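PDB 6ZC2: RahU protein from Pseudomonas aeruginosa PAO1, which interacts with the membrane lipid ceramide phosphorylethanolamine as a member of the aegerolysin family, and may bind glycolipids. Local coordinates for residues 31-35 with 36-40; 40-43 with 44-48. All coordinates share one frame; numbering follows the deposited sequence. Where two conformers were deposited one is given.

Contact 1 (31-35 with 36-40) is the loop that leaves strand 29-34 and swings back on it; contact 2 (40-43 with 44-48) carries on through strand 41-42 into the short helix 44-47. Asp40 belongs to both, and the two centres lie about 9 Å apart, at the same edge of the six-stranded sheet where 41-42 pairs with 29-34. Phe32 O and Ile42 N, 3.0 Å apart, probably share a hydrogen bond, and Val47 CG2 rests 3.7 Å from Phe32 CG. Ethanediol molecules, probably from the crystallisation liquor, touch both contacts.

Contact 1 of 2, residues 31-35 with 36-40. With EDO (1,2-ethanediol), chain K; EDO (1,2-ethanediol), chain C.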
ATOM      1  N   LYS A  31      -5.882  -0.397 -10.885  1.00 11.36           N
ATOM      2  CA  LYS A  31      -4.572  -0.720 -11.432  0.75 11.10           C
ATOM      3  C   LYS A  31      -3.493  -0.136 -10.526  1.00 10.32           C
ATOM      4  O   LYS A  31      -3.752   0.780  -9.739  1.00 10.75           O
ATOM      5  CB  LYS A  31      -4.413  -0.178 -12.854  0.75 13.15           C
ATOM      6  CG  LYS A  31      -4.315   1.300 -12.949  0.75 13.31           C
ATOM      7  CD  LYS A  31      -4.331   1.666 -14.410  0.75 14.58           C
ATOM      8  CE  LYS A  31      -4.053   3.122 -14.587  0.75 14.79           C
ATOM      9  NZ  LYS A  31      -3.994   3.543 -16.023  0.75 10.53           N
ATOM     10  N   PHE A  32      -2.274  -0.658 -10.653  1.00  9.96           N
ATOM     11  CA  PHE A  32      -1.109  -0.034 -10.038  1.00  9.50           C
ATOM     12  C   PHE A  32      -0.485   0.919 -11.057  1.00  9.65           C
ATOM     13  O   PHE A  32      -0.553   0.689 -12.269  1.00 10.95           O
ATOM     14  CB  PHE A  32      -0.072  -1.087  -9.629  1.00  9.98           C
ATOM     15  CG  PHE A  32      -0.458  -1.908  -8.425  1.00  9.72           C
ATOM     16  CD1 PHE A  32      -0.542  -1.331  -7.164  1.00 10.14           C
ATOM     17  CD2 PHE A  32      -0.705  -3.273  -8.551  1.00 11.22           C
ATOM     18  CE1 PHE A  32      -0.876  -2.100  -6.051  1.00 10.85           C
ATOM     19  CE2 PHE A  32      -1.036  -4.047  -7.438  1.00 11.67           C
ATOM     20  CZ  PHE A  32      -1.123  -3.460  -6.191  1.00 11.79           C
ATOM     21  N   TYR A  33       0.135   1.996 -10.563  1.00  9.81           N
ATOM     22  CA  TYR A  33       0.781   2.957 -11.445  1.00 10.53           C
ATOM     23  C   TYR A  33       2.062   3.488 -10.815  1.00 10.12           C
ATOM     24  O   TYR A  33       2.251   3.435  -9.600  1.00 10.68           O
ATOM     25  CB  TYR A  33      -0.158   4.095 -11.840  1.00 10.79           C
ATOM     26  CG  TYR A  33      -0.564   5.072 -10.757  1.00  9.86           C
ATOM     27  CD1 TYR A  33      -1.653   4.817  -9.931  1.00 10.32           C
ATOM     28  CD2 TYR A  33       0.096   6.287 -10.610  1.00 10.28           C
ATOM     29  CE1 TYR A  33      -2.063   5.746  -8.975  1.00  9.97           C
ATOM     30  CE2 TYR A  33      -0.311   7.226  -9.665  1.00 10.63           C
ATOM     31  CZ  TYR A  33      -1.391   6.949  -8.852  1.00 10.21           C
ATOM     32  OH  TYR A  33      -1.819   7.871  -7.918  1.00 10.93           O
ATOM     33  N   ARG A  34       2.938   4.023 -11.666  1.00 10.98           N
ATOM     34  CA  ARG A  34       4.215   4.584 -11.223  1.00 11.40           C
ATOM     35  C   ARG A  34       3.958   5.997 -10.713  1.00 10.93           C
ATOM     36  O   ARG A  34       3.819   6.937 -11.502  1.00 11.51           O
ATOM     37  CB  ARG A  34       5.221   4.570 -12.371  1.00 13.80           C
ATOM     38  CG  ARG A  34       6.649   4.854 -11.943  1.00 15.56           C
ATOM     39  CD  ARG A  34       7.576   5.087 -13.138  1.00 17.98           C
ATOM     40  NE  ARG A  34       7.562   3.972 -14.084  1.00 20.69           N
ATOM     41  CZ  ARG A  34       8.317   2.882 -13.972  1.00 23.26           C
ATOM     42  NH1 ARG A  34       9.150   2.752 -12.949  1.00 24.22           N
ATOM     43  NH2 ARG A  34       8.237   1.921 -14.881  1.00 24.98           N
ATOM     44  N   TYR A  35       3.879   6.146  -9.387  1.00 10.81           N
ATOM     45  CA  TYR A  35       3.534   7.431  -8.780  1.00 10.80           C
ATOM     46  C   TYR A  35       4.479   8.502  -9.325  1.00 11.17           C
ATOM     47  O   TYR A  35       5.693   8.296  -9.346  1.00 12.68           O
ATOM     48  CB  TYR A  35       3.695   7.291  -7.256  1.00 10.87           C
ATOM     49  CG  TYR A  35       2.964   8.334  -6.428  1.00 10.15           C
ATOM     50  CD1 TYR A  35       1.612   8.593  -6.631  1.00 10.42           C
ATOM     51  CD2 TYR A  35       3.622   9.037  -5.418  1.00 11.03           C
ATOM     52  CE1 TYR A  35       0.937   9.545  -5.883  1.00 10.69           C
ATOM     53  CE2 TYR A  35       2.952   9.994  -4.656  1.00 11.32           C
ATOM     54  CZ  TYR A  35       1.605  10.240  -4.896  1.00 11.07           C
ATOM     55  OH  TYR A  35       0.910  11.184  -4.167  1.00 12.31           O
ATOM     56  N   THR A  36       3.948   9.635  -9.808  1.00 11.12           N
ATOM     57  CA  THR A  36       2.584  10.131  -9.659  1.00 11.72           C
ATOM     58  C   THR A  36       1.739  10.059 -10.946  1.00 10.81           C
ATOM     59  O   THR A  36       0.684  10.689 -11.021  1.00 12.03           O
ATOM     60  CB  THR A  36       2.628  11.631  -9.248  1.00 13.51           C
ATOM     61  OG1 THR A  36       3.403  12.362 -10.208  1.00 15.36           O
ATOM     62  CG2 THR A  36       3.254  11.815  -7.865  1.00 14.83           C
ATOM     63  N   ASN A  37       2.189   9.296 -11.950  1.00 10.26           N
ATOM     64  CA  ASN A  37       1.580   9.291 -13.287  1.00 10.58           C
ATOM     65  C   ASN A  37       0.598   8.127 -13.440  1.00 10.12           C
ATOM     66  O   ASN A  37       1.002   6.985 -13.686  1.00 10.61           O
ATOM     67  CB  ASN A  37       2.668   9.225 -14.353  1.00 11.59           C
ATOM     68  CG  ASN A  37       2.105   9.289 -15.754  1.00 12.11           C
ATOM     69  OD1 ASN A  37       0.901   9.470 -15.944  1.00 12.67           O
ATOM     70  ND2 ASN A  37       2.972   9.149 -16.745  1.00 13.58           N
ATOM     71  N   LYS A  38      -0.702   8.432 -13.350  1.00  9.72           N
ATOM     72  CA  LYS A  38      -1.735   7.399 -13.422  1.00 10.35           C
ATOM     73  C   LYS A  38      -1.801   6.695 -14.778  1.00 10.04           C
ATOM     74  O   LYS A  38      -2.359   5.592 -14.854  1.00 11.14           O
ATOM     75  CB  LYS A  38      -3.097   7.984 -13.033  1.00 10.81           C
ATOM     76  CG  LYS A  38      -3.148   8.452 -11.583  1.00 10.71           C
ATOM     77  CD  LYS A  38      -4.440   9.178 -11.229  1.00 11.38           C
ATOM     78  CE  LYS A  38      -4.328   9.815  -9.843  1.00 12.34           C
ATOM     79  NZ  LYS A  38      -5.486  10.697  -9.530  1.00 12.56           N
ATOM     80  N   ASP A  39      -1.241   7.287 -15.841  1.00 10.91           N
ATOM     81  CA  ASP A  39      -1.189   6.615 -17.138  1.00 11.22           C
ATOM     82  C   ASP A  39      -0.077   5.575 -17.231  1.00 12.10           C
ATOM     83  O   ASP A  39      -0.090   4.762 -18.161  1.00 14.79           O
ATOM     84  CB  ASP A  39      -0.976   7.633 -18.267  1.00 11.75           C
ATOM     85  CG  ASP A  39      -2.238   8.401 -18.635  1.00 11.31           C
ATOM     86  OD1 ASP A  39      -3.356   7.918 -18.362  1.00 12.46           O
ATOM     87  OD2 ASP A  39      -2.097   9.494 -19.224  1.00 12.50           O
ATOM     88  N   ASP A  40       0.890   5.588 -16.310  1.00 11.81           N
ATOM     89  CA  ASP A  40       2.045   4.690 -16.381  1.00 12.30           C
ATOM     90  C   ASP A  40       1.751   3.452 -15.537  1.00 11.70           C
ATOM     91  O   ASP A  40       2.134   3.348 -14.373  1.00 11.59           O
ATOM     92  CB  ASP A  40       3.292   5.423 -15.901  1.00 14.10           C
ATOM     93  CG  ASP A  40       4.577   4.658 -16.175  1.00 16.48           C
ATOM     94  OD1 ASP A  40       4.518   3.542 -16.729  1.00 18.66           O
ATOM     95  OD2 ASP A  40       5.654   5.193 -15.841  1.00 17.59           O
TER
HETATM   96  C1  EDO K 210      -1.577  12.618  -7.748  0.80 30.24           C
HETATM   97  O1  EDO K 210      -0.251  13.027  -8.106  0.80 32.94           O
HETATM   98  C2  EDO K 210      -1.688  11.097  -7.695  0.80 32.23           C
HETATM   99  O2  EDO K 210      -1.028  10.481  -8.809  0.80 11.45           O
HETATM  100  C1  EDO C 202       5.239   0.789  -8.025  0.80 13.70           C
HETATM  101  O1  EDO C 202       5.638   1.779  -8.984  0.80 13.46           O
HETATM  102  C2  EDO C 202       3.723   0.685  -8.035  0.80 12.83           C
HETATM  103  O2  EDO C 202       3.145   1.915  -7.594  0.80 10.87           O
HETATM  104  O   HOH W   1      -2.326   3.099 -18.293  1.00 21.55           O
HETATM  105  O   HOH W   2       6.468   1.777 -16.972  1.00 37.22           O
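Tyr33 and Lys38 lie side by side and point the same way, with Lys38 CA and CG over one face of the phenol ring. Lys38 CG sits 3.7 Å from the centroid of the Tyr33 ring, a CH-pi contact offset toward the ring's rim. Tyr33 CG stands between its backbone N and carbonyl carbon (chi1 69°), which turns the ring over the loop. Beyond it, the Lys38 amine reaches Tyr3 O and a cation-pi partner, Trp6. Tyr33 OH and an ethanediol oxygen share a hydrogen bond at the ring's far end.

On Arg34, NE meets Asp40 OD2 at 2.9 Å in a salt bridge. The oxygen lies in the guanidinium plane, but the donor comes from above the carboxylate, the two planes 44° apart; a water joins Arg34 NH2 to Asp40 OD1. One backbone bond ties the same two residues, Arg34 N giving to Asp40 O. Thr36 follows a cis peptide bond, and its CG2 stands over the centre of the Tyr35 ring, 3.5 Å from the centroid. Tyr35 OH bonds to Glu127, while Lys31 NZ, held by Tyr3 OH, makes a weak bond to Lys38 O.

Asn37 N bonds to Arg34 O at 2.9 Å, and Asn37 OD1 accepts from Asp39 N: an Asx turn within the type I beta turn 37-40, in the connection between antiparallel strands 29-34 and 41-42.

Contact 2 of 2, residues 40-43 with 44-48; sequences DEIS and TEEVS. With EDO (1,2-ethanediol), chain I.
This is a local helix-cap contact on the protein surface, where the weakly bonded edge strand 41-42 passes directly into the short helix 44-47. Ser43 is the N-cap. With chi1 at 69°, Ser43 OG is turned back over the first turn, where it accepts from Glu46 N at 3.0 Å. The carbonyl of the same residue starts the helical bonding: Val47 N points almost straight at Ser43 O, with an N-H...O angle of 172°. One residue thus serves two amides of the first turn, one through its side chain and one through its backbone.

Ahead of the cap, Ile42 gives the helix an apolar neighbour. Ile42 CG2 touches Glu46 CB at 3.6 Å, the two side chains crossing at a slant, and also meets Val47 CG2. Val47 packs further in on Phe32, Ile22 and Ala25, joining the helix to strands of both sheets.

Glu46 runs extended from CG, which carries its carboxylate back alongside Ile42. There a water bridges Glu46 OE1 and Ser43 N, while Glu46 OE2 accepts from an ethanediol hydroxyl. Glu45 instead bends at chi2 (96°), folding its carboxylate toward the start of the helix; OE1 takes a hydrogen bond from Thr44 OG1 on its anti lone pair.

Past the last turn, Ser48 reaches back to Thr44 O from opposite faces of its plane, with Ser48 N at 3.0 Å and Ser48 OG at 2.9 Å from Thr44 O.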
ATOM      1  N   ASP A  40       0.890   5.588 -16.310  1.00 11.81           N
ATOM      2  CA  ASP A  40       2.045   4.690 -16.381  1.00 12.30           C
ATOM      3  C   ASP A  40       1.751   3.452 -15.537  1.00 11.70           C
ATOM      4  O   ASP A  40       2.134   3.348 -14.373  1.00 11.59           O
ATOM      5  CB  ASP A  40       3.292   5.423 -15.901  1.00 14.10           C
ATOM      6  CG  ASP A  40       4.577   4.658 -16.175  1.00 16.48           C
ATOM      7  OD1 ASP A  40       4.518   3.542 -16.729  1.00 18.66           O
ATOM      8  OD2 ASP A  40       5.654   5.193 -15.841  1.00 17.59           O
ATOM      9  N   GLU A  41       1.052   2.493 -16.144  1.00 12.22           N
ATOM     10  CA  GLU A  41       0.622   1.311 -15.406  1.00 11.84           C
ATOM     11  C   GLU A  41       1.799   0.381 -15.117  1.00 12.47           C
ATOM     12  O   GLU A  41       2.652   0.146 -15.978  1.00 14.10           O
ATOM     13  CB  GLU A  41      -0.467   0.552 -16.173  1.00 13.60           C
ATOM     14  CG  GLU A  41      -0.968  -0.648 -15.380  1.00 14.81           C
ATOM     15  CD  GLU A  41      -2.222  -1.297 -15.923  1.00 17.31           C
ATOM     16  OE1 GLU A  41      -2.794  -0.798 -16.915  1.00 18.99           O
ATOM     17  OE2 GLU A  41      -2.638  -2.320 -15.328  1.00 18.96           O
ATOM     18  N   ILE A  42       1.829  -0.160 -13.893  1.00 11.80           N
ATOM     19  CA  ILE A  42       2.823  -1.130 -13.441  1.00 12.42           C
ATOM     20  C   ILE A  42       2.090  -2.439 -13.161  1.00 11.99           C
ATOM     21  O   ILE A  42       1.004  -2.430 -12.574  1.00 12.61           O
ATOM     22  CB  ILE A  42       3.545  -0.615 -12.169  1.00 14.08           C
ATOM     23  CG1 ILE A  42       4.218   0.741 -12.427  1.00 15.13           C
ATOM     24  CG2 ILE A  42       4.550  -1.646 -11.636  1.00 15.30           C
ATOM     25  CD1 ILE A  42       5.399   0.675 -13.370  1.00 16.62           C
ATOM     26  N   SER A  43       2.672  -3.561 -13.590  1.00 11.96           N
ATOM     27  CA  SER A  43       2.014  -4.846 -13.390  1.00 11.76           C
ATOM     28  C   SER A  43       2.043  -5.264 -11.920  1.00 10.81           C
ATOM     29  O   SER A  43       2.905  -4.853 -11.138  1.00 10.59           O
ATOM     30  CB  SER A  43       2.697  -5.933 -14.220  1.00 12.93           C
ATOM     31  OG  SER A  43       3.991  -6.211 -13.711  1.00 13.87           O
ATOM     32  N   THR A  44       1.094  -6.130 -11.556  1.00 10.95           N
ATOM     33  CA  THR A  44       1.131  -6.710 -10.217  0.60 11.29           C
ATOM     34  C   THR A  44       2.422  -7.485  -9.988  1.00 10.73           C
ATOM     35  O   THR A  44       2.968  -7.466  -8.878  1.00 11.04           O
ATOM     36  CB  THR A  44      -0.096  -7.589  -9.944  0.60 13.60           C
ATOM     37  OG1 THR A  44      -0.045  -8.778 -10.746  0.60 14.99           O
ATOM     38  CG2 THR A  44      -1.376  -6.824 -10.246  0.60 13.92           C
ATOM     39  N   GLU A  45       2.953  -8.131 -11.030  1.00 11.82           N
ATOM     40  CA  GLU A  45       4.211  -8.856 -10.887  1.00 12.34           C
ATOM     41  C   GLU A  45       5.361  -7.916 -10.534  1.00 11.34           C
ATOM     42  O   GLU A  45       6.216  -8.255  -9.706  1.00 12.41           O
ATOM     43  CB  GLU A  45       4.522  -9.630 -12.169  1.00 16.10           C
ATOM     44  CG  GLU A  45       3.364 -10.467 -12.686  0.50 20.02           C
ATOM     45  CD  GLU A  45       2.571  -9.746 -13.759  0.50 22.63           C
ATOM     46  OE1 GLU A  45       1.515  -9.170 -13.427  0.50 22.91           O
ATOM     47  OE2 GLU A  45       2.997  -9.765 -14.935  0.50 24.82           O
ATOM     48  N   GLU A  46       5.411  -6.737 -11.164  1.00 11.41           N
ATOM     49  CA  GLU A  46       6.484  -5.795 -10.865  1.00 11.59           C
ATOM     50  C   GLU A  46       6.368  -5.247  -9.447  1.00 10.37           C
ATOM     51  O   GLU A  46       7.375  -5.151  -8.735  1.00 10.98           O
ATOM     52  CB  GLU A  46       6.539  -4.661 -11.893  1.00 13.39           C
ATOM     53  CG  GLU A  46       7.638  -3.648 -11.561  1.00 15.67           C
ATOM     54  CD  GLU A  46       7.941  -2.649 -12.669  1.00 19.08           C
ATOM     55  OE1 GLU A  46       7.476  -2.818 -13.821  1.00 19.19           O
ATOM     56  OE2 GLU A  46       8.664  -1.675 -12.374  1.00 21.54           O
ATOM     57  N   VAL A  47       5.154  -4.887  -9.012  1.00  9.95           N
ATOM     58  CA  VAL A  47       4.981  -4.449  -7.627  1.00  9.59           C
ATOM     59  C   VAL A  47       5.464  -5.531  -6.670  1.00  9.03           C
ATOM     60  O   VAL A  47       6.144  -5.250  -5.672  1.00  9.65           O
ATOM     61  CB  VAL A  47       3.515  -4.065  -7.358  1.00 10.06           C
ATOM     62  CG1 VAL A  47       3.322  -3.707  -5.881  1.00 11.00           C
ATOM     63  CG2 VAL A  47       3.093  -2.909  -8.259  1.00 11.29           C
ATOM     64  N   SER A  48       5.139  -6.797  -6.978  1.00  9.24           N
ATOM     65  CA  SER A  48       5.473  -7.967  -6.160  1.00  9.17           C
ATOM     66  C   SER A  48       6.947  -8.377  -6.245  1.00  9.30           C
ATOM     67  O   SER A  48       7.316  -9.441  -5.698  1.00  9.67           O
ATOM     68  CB  SER A  48       4.585  -9.151  -6.548  1.00  9.48           C
ATOM     69  OG  SER A  48       3.208  -8.852  -6.374  1.00 11.10           O
TER
HETATM   70  C1  EDO I 208       8.710   0.709  -9.893  1.00 62.89           C
HETATM   71  O1  EDO I 208       8.265   1.733  -8.999  1.00 24.75           O
HETATM   72  C2  EDO I 208       8.937  -0.577  -9.109  1.00 36.47           C
HETATM   73  O2  EDO I 208       9.747  -1.467  -9.885  1.00 47.62           O
HETATM   74  O   HOH W   3       5.164  -3.321 -15.094  1.00 17.92           O